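Local atomic coordinates of arabinogalactan endo-1,4-beta-galactosidase (Ignisphaera aggregans, PDB entry 7OSK), a protein that probably cleaves internal beta-1,4-galactosidic linkages of arabinogalactan, the chain here comprising its calcium-binding glycoside hydrolase family 53 catalytic domain. Residues L114-K125 against A172-L182; V186-L197 against F209-V220. All coordinates share one frame; numbering follows the deposited sequence.

In the fold
Both contacts belong to a (beta/alpha)8 (TIM) barrel, the fold of the family 53 catalytic domain, and lie away from its calcium site. Contact 1 lies in the outer helical layer and contact 2 between a barrel strand and its helix. Contact 1 comes first along the chain and joins two successive barrel helices, 114-126 and the C-terminal part of 158-178. Contact 2 opens soon afterwards, where strand 185-188 leads through a loop into helix 206-223. Their centres are about 20 Å apart. L173, within the second segment of contact 1, packs on contact 2: its CD1 lies 3.7 Å from V220 CA, and its CD2 packs on V186 CG2.

Contact 1. Residues L114-K125 against A172-L182; sequences LPRMTDFAAKAK and ALKYMAEHNAL
The ring of Y175 lies across L114, P115 and T118 on the first turns of helix 114-126. Its CG is anti to the backbone N (chi1 175°), which sends the ring across to that helix. At the root, Y175 CB is 3.9 Å from L114 CD2, and CG keeps to the same methyl. Farther out, Y175 CD1 touches both L114 CD2, at 3.7 Å, and T118 OG1. Y175 CE1 meets T118 OG1 and CB, and T118 CB lies in the ring plane at its edge. The phenol oxygen finishes over P115, with Y175 OH 3.6 Å from P115 CA. H179 CE1 covers one ring face off-centre, and H179 ND1 is tied back to Y175 O by a 2.7 Å hydrogen bond, which helps fix the imidazole there. With an alanine in place of Y175, L114 CD2 and T118 would probably lose their aromatic neighbour and H179 the ring it lies against. These are consecutive outer helices of a (beta/alpha)8 barrel; their segments 114-125 and 172-178 cross at -41° with axes 9.9 Å apart. On the barrel side, M176 CG lies beside L114 CD1, while A121 meets V131 and M176 meets I133 of strand 130-135. T118 OG1 donates to L114 O, and the T118 amide reaches that oxygen from the other face of its carbonyl plane. Helix 158-178 ends in a Schellman motif with N180 at C-prime, where A181 N bonds to M176 O. The turn brings A181 CB to 3.8 Å from A122 CB, near A121 CB as well. Toward the end of the 114-125 segment, K125 bends at chi3 (72°), laying CE against N180 O and bringing NZ to 4.0 Å from L182 CB.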
loop_
_atom_site.group_PDB
_atom_site.type_symbol
_atom_site.label_atom_id
_atom_site.label_comp_id
_atom_site.label_asym_id
_atom_site.label_seq_id
_atom_site.Cartn_x
_atom_site.Cartn_y
_atom_site.Cartn_z
ATOM N N LEU A 114 12.134 10.028 1.377
ATOM C CA LEU A 114 11.246 11.065 0.858
ATOM C C LEU A 114 11.702 11.636 -0.492
ATOM O O LEU A 114 10.873 11.841 -1.378
ATOM C CB LEU A 114 11.111 12.193 1.885
ATOM C CG LEU A 114 10.096 13.294 1.571
ATOM C CD1 LEU A 114 8.675 12.754 1.647
ATOM C CD2 LEU A 114 10.284 14.470 2.521
ATOM N N PRO A 115 13.012 11.902 -0.657
ATOM C CA PRO A 115 13.458 12.433 -1.952
ATOM C C PRO A 115 13.198 11.493 -3.133
ATOM O O PRO A 115 12.758 11.967 -4.181
ATOM C CB PRO A 115 14.963 12.635 -1.747
ATOM C CG PRO A 115 15.124 12.807 -0.287
ATOM C CD PRO A 115 14.108 11.896 0.329
ATOM N N ARG A 116 13.466 10.198 -2.972
ATOM C CA ARG A 116 13.269 9.241 -4.061
ATOM C C ARG A 116 11.789 8.971 -4.317
ATOM O O ARG A 116 11.373 8.811 -5.463
ATOM C CB ARG A 116 13.991 7.922 -3.763
ATOM C CG ARG A 116 13.512 6.750 -4.614
ATOM C CD ARG A 116 14.561 5.651 -4.762
ATOM N NE ARG A 116 15.340 5.431 -3.543
ATOM C CZ ARG A 116 16.638 5.699 -3.404
ATOM N NH1 ARG A 116 17.350 6.205 -4.406
ATOM N NH2 ARG A 116 17.235 5.454 -2.246
ATOM N N MET A 117 10.999 8.920 -3.251
ATOM C CA MET A 117 9.571 8.656 -3.376
ATOM C C MET A 117 8.831 9.851 -3.959
ATOM O O MET A 117 7.871 9.688 -4.708
ATOM C CB MET A 117 8.976 8.291 -2.017
ATOM C CG MET A 117 9.403 6.929 -1.500
ATOM S SD MET A 117 8.830 5.571 -2.542
ATOM C CE MET A 117 10.277 5.275 -3.558
ATOM N N THR A 118 9.277 11.053 -3.614
ATOM C CA THR A 118 8.622 12.270 -4.077
ATOM C C THR A 118 8.838 12.477 -5.575
ATOM O O THR A 118 7.962 12.994 -6.270
ATOM C CB THR A 118 9.132 13.507 -3.307
ATOM O OG1 THR A 118 8.810 13.373 -1.916
ATOM C CG2 THR A 118 8.499 14.788 -3.841
ATOM N N ASP A 119 10.005 12.075 -6.070
ATOM C CA ASP A 119 10.323 12.246 -7.481
ATOM C C ASP A 119 9.415 11.387 -8.350
ATOM O O ASP A 119 9.044 11.784 -9.452
ATOM C CB ASP A 119 11.785 11.898 -7.762
ATOM C CG ASP A 119 12.114 11.943 -9.243
ATOM O OD1 ASP A 119 12.309 13.057 -9.777
ATOM O OD2 ASP A 119 12.166 10.866 -9.875
ATOM N N PHE A 120 9.060 10.209 -7.851
ATOM C CA PHE A 120 8.187 9.308 -8.592
ATOM C C PHE A 120 6.744 9.791 -8.520
ATOM O O PHE A 120 6.027 9.792 -9.521
ATOM C CB PHE A 120 8.295 7.883 -8.050
ATOM C CG PHE A 120 7.629 6.857 -8.919
ATOM C CD1 PHE A 120 8.240 6.416 -10.082
ATOM C CD2 PHE A 120 6.395 6.335 -8.579
ATOM C CE1 PHE A 120 7.633 5.475 -10.885
ATOM C CE2 PHE A 120 5.784 5.392 -9.381
ATOM C CZ PHE A 120 6.404 4.962 -10.534
ATOM N N ALA A 121 6.326 10.201 -7.326
ATOM C CA ALA A 121 4.973 10.700 -7.113
ATOM C C ALA A 121 4.725 11.948 -7.951
ATOM O O ALA A 121 3.609 12.187 -8.409
ATOM C CB ALA A 121 4.742 10.995 -5.640
ATOM N N ALA A 122 5.775 12.741 -8.146
ATOM C CA ALA A 122 5.682 13.952 -8.954
ATOM C C ALA A 122 5.411 13.601 -10.411
ATOM O O ALA A 122 4.564 14.215 -11.061
ATOM C CB ALA A 122 6.962 14.770 -8.834
ATOM N N LYS A 123 6.134 12.606 -10.916
ATOM C CA LYS A 123 5.983 12.171 -12.298
ATOM C C LYS A 123 4.631 11.501 -12.509
ATOM O O LYS A 123 4.023 11.634 -13.572
ATOM C CB LYS A 123 7.115 11.218 -12.682
ATOM C CG LYS A 123 8.483 11.882 -12.733
ATOM C CD LYS A 123 9.596 10.861 -12.908
ATOM C CE LYS A 123 10.967 11.514 -12.825
ATOM N NZ LYS A 123 12.063 10.508 -12.883
ATOM N N ALA A 124 4.165 10.782 -11.492
ATOM C CA ALA A 124 2.875 10.105 -11.553
ATOM C C ALA A 124 1.730 11.111 -11.597
ATOM O O ALA A 124 0.824 10.995 -12.424
ATOM C CB ALA A 124 2.710 9.173 -10.369
ATOM N N LYS A 125 1.775 12.099 -10.706
ATOM C CA LYS A 125 0.732 13.115 -10.649
ATOM C C LYS A 125 0.759 13.961 -11.917
ATOM O O LYS A 125 -0.260 14.511 -12.333
ATOM C CB LYS A 125 0.902 14.000 -9.413
ATOM C CG LYS A 125 -0.399 14.646 -8.942
ATOM C CD LYS A 125 -0.196 15.531 -7.720
ATOM C CE LYS A 125 0.535 16.819 -8.075
ATOM N NZ LYS A 125 0.738 17.705 -6.889
ATOM N N ALA A 172 7.561 17.238 5.568
ATOM C CA ALA A 172 7.512 16.166 4.579
ATOM C C ALA A 172 6.531 16.521 3.469
ATOM O O ALA A 172 6.893 16.520 2.298
ATOM C CB ALA A 172 7.126 14.848 5.226
ATOM N N LEU A 173 5.295 16.841 3.840
ATOM C CA LEU A 173 4.272 17.172 2.853
ATOM C C LEU A 173 4.540 18.526 2.199
ATOM O O LEU A 173 4.164 18.745 1.048
ATOM C CB LEU A 173 2.885 17.158 3.496
ATOM C CG LEU A 173 2.404 15.786 3.981
ATOM C CD1 LEU A 173 1.068 15.904 4.686
ATOM C CD2 LEU A 173 2.305 14.790 2.835
ATOM N N LYS A 174 5.193 19.430 2.926
ATOM C CA LYS A 174 5.611 20.702 2.344
ATOM C C LYS A 174 6.669 20.471 1.270
ATOM O O LYS A 174 6.757 21.228 0.302
ATOM C CB LYS A 174 6.154 21.650 3.418
ATOM C CG LYS A 174 5.164 22.710 3.890
ATOM C CD LYS A 174 4.825 23.697 2.777
ATOM C CE LYS A 174 3.859 24.767 3.251
ATOM N NZ LYS A 174 3.338 25.572 2.114
ATOM N N TYR A 175 7.474 19.427 1.451
ATOM C CA TYR A 175 8.491 19.061 0.472
ATOM C C TYR A 175 7.839 18.533 -0.805
ATOM O O TYR A 175 8.221 18.918 -1.914
ATOM C CB TYR A 175 9.449 18.019 1.063
ATOM C CG TYR A 175 10.477 17.476 0.093
ATOM C CD1 TYR A 175 10.194 16.373 -0.702
ATOM C CD2 TYR A 175 11.733 18.056 -0.015
ATOM C CE1 TYR A 175 11.128 15.868 -1.585
ATOM C CE2 TYR A 175 12.677 17.556 -0.897
ATOM C CZ TYR A 175 12.368 16.463 -1.679
ATOM O OH TYR A 175 13.302 15.961 -2.559
ATOM N N MET A 176 6.843 17.666 -0.646
ATOM C CA MET A 176 6.171 17.055 -1.788
ATOM C C MET A 176 5.354 18.081 -2.572
ATOM O O MET A 176 5.255 18.001 -3.797
ATOM C CB MET A 176 5.260 15.915 -1.326
ATOM C CG MET A 176 5.932 14.915 -0.403
ATOM S SD MET A 176 4.990 13.400 -0.153
ATOM C CE MET A 176 5.104 12.667 -1.785
ATOM N N ALA A 177 4.773 19.043 -1.861
ATOM C CA ALA A 177 3.933 20.061 -2.486
ATOM C C ALA A 177 4.732 20.921 -3.463
ATOM O O ALA A 177 4.204 21.361 -4.487
ATOM C CB ALA A 177 3.285 20.938 -1.423
ATOM N N GLU A 178 6.004 21.149 -3.153
ATOM C CA GLU A 178 6.837 22.047 -3.946
ATOM C C GLU A 178 7.413 21.366 -5.180
ATOM O O GLU A 178 7.663 22.014 -6.199
ATOM C CB GLU A 178 7.964 22.612 -3.086
ATOM C CG GLU A 178 7.463 23.546 -2.009
ATOM C CD GLU A 178 6.675 24.712 -2.580
ATOM O OE1 GLU A 178 7.105 25.266 -3.616
ATOM O OE2 GLU A 178 5.631 25.067 -1.994
ATOM N N HIS A 179 7.613 20.057 -5.089
ATOM C CA HIS A 179 8.019 19.269 -6.244
ATOM C C HIS A 179 6.783 18.808 -7.012
ATOM O O HIS A 179 6.863 17.910 -7.851
ATOM C CB HIS A 179 8.868 18.075 -5.806
ATOM C CG HIS A 179 10.127 18.463 -5.094
ATOM N ND1 HIS A 179 10.125 19.093 -3.868
ATOM C CD2 HIS A 179 11.428 18.317 -5.438
ATOM C CE1 HIS A 179 11.370 19.316 -3.488
ATOM N NE2 HIS A 179 12.180 18.853 -4.421
ATOM N N ASN A 180 5.646 19.443 -6.723
ATOM C CA ASN A 180 4.371 19.105 -7.349
ATOM C C ASN A 180 4.070 17.620 -7.211
ATOM O O ASN A 180 3.858 16.921 -8.200
ATOM C CB ASN A 180 4.366 19.518 -8.824
ATOM C CG ASN A 180 4.377 21.025 -9.007
ATOM O OD1 ASN A 180 5.278 21.581 -9.637
ATOM N ND2 ASN A 180 3.373 21.695 -8.453
ATOM N N ALA A 181 4.074 17.150 -5.969
ATOM C CA ALA A 181 3.821 15.748 -5.669
ATOM C C ALA A 181 2.976 15.610 -4.410
ATOM O O ALA A 181 3.063 14.608 -3.700
ATOM C CB ALA A 181 5.132 14.997 -5.511
ATOM N N LEU A 182 2.166 16.625 -4.127
ATOM C CA LEU A 182 1.261 16.571 -2.989
ATOM C C LEU A 182 0.301 15.395 -3.144
ATOM O O LEU A 182 -0.422 15.319 -4.140
ATOM C CB LEU A 182 0.475 17.873 -2.859
ATOM C CG LEU A 182 -0.356 17.998 -1.579
ATOM C CD1 LEU A 182 0.556 18.203 -0.378
ATOM C CD2 LEU A 182 -1.364 19.127 -1.694
#

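Contact 2. Residues V186-L197 against F209-V220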
loop_
_atom_site.group_PDB
_atom_site.type_symbol
_atom_site.label_atom_id
_atom_site.label_comp_id
_atom_site.label_asym_id
_atom_site.label_seq_id
_atom_site.Cartn_x
_atom_site.Cartn_y
_atom_site.Cartn_z
ATOM N N VAL A 186 -3.301 10.633 2.416
ATOM C CA VAL A 186 -2.197 10.308 3.308
ATOM C C VAL A 186 -2.612 9.189 4.255
ATOM O O VAL A 186 -3.737 9.159 4.751
ATOM C CB VAL A 186 -1.738 11.543 4.108
ATOM C CG1 VAL A 186 -0.758 11.149 5.218
ATOM C CG2 VAL A 186 -1.103 12.560 3.172
ATOM N N GLN A 187 -1.683 8.273 4.494
ATOM C CA GLN A 187 -1.928 7.115 5.342
ATOM C C GLN A 187 -1.080 7.192 6.607
ATOM O O GLN A 187 0.126 6.954 6.584
ATOM C CB GLN A 187 -1.648 5.835 4.550
ATOM C CG GLN A 187 -1.457 4.584 5.386
ATOM C CD GLN A 187 -1.454 3.296 4.568
ATOM O OE1 GLN A 187 -1.057 2.246 5.071
ATOM N NE2 GLN A 187 -1.898 3.366 3.313
ATOM N N ILE A 188 -1.736 7.531 7.712
ATOM C CA ILE A 188 -1.054 7.764 8.980
ATOM C C ILE A 188 -0.593 6.442 9.588
ATOM O O ILE A 188 -1.330 5.796 10.335
ATOM C CB ILE A 188 -1.966 8.501 9.996
ATOM C CG1 ILE A 188 -2.655 9.709 9.350
ATOM C CG2 ILE A 188 -1.168 8.934 11.221
ATOM C CD1 ILE A 188 -1.707 10.779 8.842
ATOM N N GLY A 189 0.633 6.043 9.263
ATOM C CA GLY A 189 1.171 4.779 9.730
ATOM C C GLY A 189 0.761 3.644 8.812
ATOM O O GLY A 189 -0.187 3.787 8.040
ATOM N N ASN A 190 1.472 2.520 8.889
ATOM C CA ASN A 190 1.148 1.354 8.070
ATOM C C ASN A 190 0.692 0.180 8.921
ATOM O O ASN A 190 1.458 -0.345 9.732
ATOM C CB ASN A 190 2.344 0.927 7.216
ATOM C CG ASN A 190 1.956 -0.066 6.132
ATOM O OD1 ASN A 190 1.274 0.290 5.172
ATOM N ND2 ASN A 190 2.385 -1.315 6.284
ATOM N N GLU A 191 -0.554 -0.234 8.711
ATOM C CA GLU A 191 -1.158 -1.323 9.467
ATOM C C GLU A 191 -0.962 -1.102 10.966
ATOM O O GLU A 191 -0.257 -1.856 11.639
ATOM C CB GLU A 191 -0.569 -2.665 9.028
ATOM C CG GLU A 191 -0.827 -2.984 7.564
ATOM C CD GLU A 191 -0.246 -4.317 7.134
ATOM O OE1 GLU A 191 0.285 -5.047 7.995
ATOM O OE2 GLU A 191 -0.327 -4.636 5.931
ATOM N N ILE A 192 -1.603 -0.054 11.473
ATOM C CA ILE A 192 -1.411 0.394 12.848
ATOM C C ILE A 192 -2.371 -0.307 13.812
ATOM O O ILE A 192 -2.888 0.306 14.743
ATOM C CB ILE A 192 -1.593 1.927 12.952
ATOM C CG1 ILE A 192 -2.895 2.359 12.273
ATOM C CG2 ILE A 192 -0.425 2.640 12.294
ATOM C CD1 ILE A 192 -3.508 3.605 12.868
ATOM N N ASN A 193 -2.601 -1.596 13.579
ATOM C CA ASN A 193 -3.471 -2.397 14.436
ATOM C C ASN A 193 -3.051 -2.312 15.900
ATOM O O ASN A 193 -3.857 -1.985 16.773
ATOM C CB ASN A 193 -3.465 -3.861 13.983
ATOM C CG ASN A 193 -3.947 -4.037 12.554
ATOM O OD1 ASN A 193 -3.621 -3.238 11.675
ATOM N ND2 ASN A 193 -4.732 -5.085 12.317
ATOM N N ASN A 194 -1.780 -2.603 16.153
ATOM C CA ASN A 194 -1.225 -2.562 17.498
ATOM C C ASN A 194 -0.552 -1.221 17.755
ATOM O O ASN A 194 0.355 -1.111 18.582
ATOM C CB ASN A 194 -0.234 -3.709 17.691
ATOM C CG ASN A 194 -0.873 -5.065 17.474
ATOM O OD1 ASN A 194 -2.043 -5.266 17.792
ATOM N ND2 ASN A 194 -0.111 -6.000 16.921
ATOM N N GLY A 195 -1.007 -0.202 17.033
ATOM C CA GLY A 195 -0.438 1.126 17.139
ATOM C C GLY A 195 0.822 1.266 16.307
ATOM O O GLY A 195 1.144 0.400 15.494
ATOM N N PHE A 196 1.531 2.371 16.518
ATOM C CA PHE A 196 2.788 2.651 15.827
ATOM C C PHE A 196 3.724 3.383 16.776
ATOM O O PHE A 196 3.305 3.822 17.844
ATOM C CB PHE A 196 2.570 3.475 14.541
ATOM C CG PHE A 196 2.110 4.907 14.769
ATOM C CD1 PHE A 196 1.277 5.248 15.829
ATOM C CD2 PHE A 196 2.510 5.914 13.898
ATOM C CE1 PHE A 196 0.861 6.560 16.016
ATOM C CE2 PHE A 196 2.095 7.227 14.084
ATOM C CZ PHE A 196 1.273 7.549 15.141
ATOM N N LEU A 197 4.989 3.503 16.385
ATOM C CA LEU A 197 5.991 4.184 17.199
ATOM C C LEU A 197 6.096 3.563 18.592
ATOM O O LEU A 197 5.907 4.245 19.599
ATOM C CB LEU A 197 5.660 5.676 17.312
ATOM C CG LEU A 197 5.793 6.491 16.025
ATOM C CD1 LEU A 197 5.194 7.873 16.217
ATOM C CD2 LEU A 197 7.248 6.592 15.612
ATOM N N PHE A 209 -0.988 7.026 22.080
ATOM C CA PHE A 209 -1.201 6.572 20.711
ATOM C C PHE A 209 -2.059 7.577 19.935
ATOM O O PHE A 209 -1.739 7.927 18.800
ATOM C CB PHE A 209 -1.854 5.182 20.729
ATOM C CG PHE A 209 -2.274 4.668 19.374
ATOM C CD1 PHE A 209 -1.558 4.977 18.229
ATOM C CD2 PHE A 209 -3.394 3.862 19.256
ATOM C CE1 PHE A 209 -1.957 4.495 16.993
ATOM C CE2 PHE A 209 -3.795 3.377 18.026
ATOM C CZ PHE A 209 -3.078 3.694 16.895
ATOM N N VAL A 210 -3.130 8.056 20.563
ATOM C CA VAL A 210 -4.043 8.999 19.917
ATOM C C VAL A 210 -3.416 10.383 19.784
ATOM O O VAL A 210 -3.692 11.111 18.832
ATOM C CB VAL A 210 -5.369 9.114 20.695
ATOM C CG1 VAL A 210 -6.217 10.271 20.170
ATOM C CG2 VAL A 210 -6.143 7.813 20.602
ATOM N N GLY A 211 -2.583 10.749 20.749
ATOM C CA GLY A 211 -1.888 12.020 20.700
ATOM C C GLY A 211 -0.960 12.090 19.502
ATOM O O GLY A 211 -0.916 13.100 18.801
ATOM N N LEU A 212 -0.218 11.012 19.268
ATOM C CA LEU A 212 0.700 10.942 18.138
ATOM C C LEU A 212 -0.063 10.846 16.824
ATOM O O LEU A 212 0.342 11.426 15.817
ATOM C CB LEU A 212 1.644 9.746 18.286
ATOM C CG LEU A 212 2.664 9.843 19.423
ATOM C CD1 LEU A 212 3.424 8.535 19.584
ATOM C CD2 LEU A 212 3.632 10.991 19.184
ATOM N N LEU A 213 -1.167 10.109 16.835
ATOM C CA LEU A 213 -1.982 9.951 15.641
ATOM C C LEU A 213 -2.596 11.293 15.255
ATOM O O LEU A 213 -2.582 11.680 14.088
ATOM C CB LEU A 213 -3.073 8.902 15.871
ATOM C CG LEU A 213 -3.439 7.979 14.705
ATOM C CD1 LEU A 213 -2.226 7.239 14.163
ATOM C CD2 LEU A 213 -4.496 6.984 15.155
ATOM N N LYS A 214 -3.121 12.007 16.247
ATOM C CA LYS A 214 -3.691 13.333 16.025
ATOM C C LYS A 214 -2.637 14.338 15.567
ATOM O O LYS A 214 -2.905 15.184 14.716
ATOM C CB LYS A 214 -4.363 13.843 17.300
ATOM C CG LYS A 214 -5.725 13.231 17.585
ATOM C CD LYS A 214 -6.333 13.820 18.849
ATOM C CE LYS A 214 -7.744 13.307 19.082
ATOM N NZ LYS A 214 -8.322 13.832 20.348
ATOM N N ALA A 215 -1.443 14.242 16.145
ATOM C CA ALA A 215 -0.353 15.165 15.839
ATOM C C ALA A 215 0.024 15.125 14.362
ATOM O O ALA A 215 0.244 16.165 13.738
ATOM C CB ALA A 215 0.855 14.843 16.693
ATOM N N ALA A 216 0.107 13.920 13.812
ATOM C CA ALA A 216 0.396 13.751 12.396
ATOM C C ALA A 216 -0.721 14.344 11.552
ATOM O O ALA A 216 -0.466 15.039 10.573
ATOM C CB ALA A 216 0.584 12.287 12.065
ATOM N N ILE A 217 -1.962 14.070 11.940
ATOM C CA ILE A 217 -3.116 14.560 11.198
ATOM C C ILE A 217 -3.157 16.087 11.204
ATOM O O ILE A 217 -3.439 16.701 10.178
ATOM C CB ILE A 217 -4.432 13.994 11.769
ATOM C CG1 ILE A 217 -4.457 12.475 11.597
ATOM C CG2 ILE A 217 -5.638 14.606 11.065
ATOM C CD1 ILE A 217 -5.575 11.784 12.335
ATOM N N SER A 218 -2.873 16.699 12.351
ATOM C CA SER A 218 -2.831 18.155 12.434
ATOM C C SER A 218 -1.830 18.713 11.433
ATOM O O SER A 218 -2.051 19.771 10.847
ATOM C CB SER A 218 -2.469 18.618 13.846
ATOM O OG SER A 218 -3.587 18.539 14.711
ATOM N N ALA A 219 -0.732 17.990 11.235
ATOM C CA ALA A 219 0.303 18.422 10.308
ATOM C C ALA A 219 -0.208 18.393 8.871
ATOM O O ALA A 219 -0.006 19.344 8.119
ATOM C CB ALA A 219 1.541 17.550 10.450
ATOM N N VAL A 220 -0.876 17.304 8.501
ATOM C CA VAL A 220 -1.389 17.142 7.143
ATOM C C VAL A 220 -2.352 18.265 6.770
ATOM O O VAL A 220 -2.259 18.843 5.686
ATOM C CB VAL A 220 -2.120 15.794 6.970
ATOM C CG1 VAL A 220 -2.643 15.646 5.540
ATOM C CG2 VAL A 220 -1.204 14.636 7.328
#
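L213 CD1 touches both I188 CG2 and F196 CZ, 3.6 Å from the I188 methyl. This is the strand-to-helix packing of a beta-alpha-beta unit in the (beta/alpha)8 barrel: strand 186-188 and helix 209-220 run nearly antiparallel, with axes 9.6 Å apart. I188 spreads its branches over the helix. CG2 also meets A216 CB, while the I188 and I217 side chains cross at about a right angle, I188 CG1 lying 4.0 Å from I217 CG1. I188 and V220 slide past each other, with I188 CD1 near V220 CG2, which also packs against V186 CG1. Beyond the strand, I192 CD1 and L213 CD1 meet tip to tip. The phenyl rings of F196 and F209 touch rim to rim, their planes at 67° and their centroids 5.8 Å apart. F196 owes its place to a chi1 of 69°, which sets CG between the backbone N and the carbonyl carbon and carries CZ over to L212 CB. L197 CD1 lies over one face of F196 and touches L212 CD1 as well.

Farther out, bonds to strand 228-234 and a ring contact position these groups. The backbone of I188 is hydrogen-bonded to V230 and that of I192 to H232, both on that strand, and N193 ND2 reaches A234 O there. W206 adds an edge-to-face partner to F209. The type I turn from I192 to G195 then lays a CH-pi contact on F209: G195 CA sits 3.9 Å from the ring centroid, 22° off the ring normal.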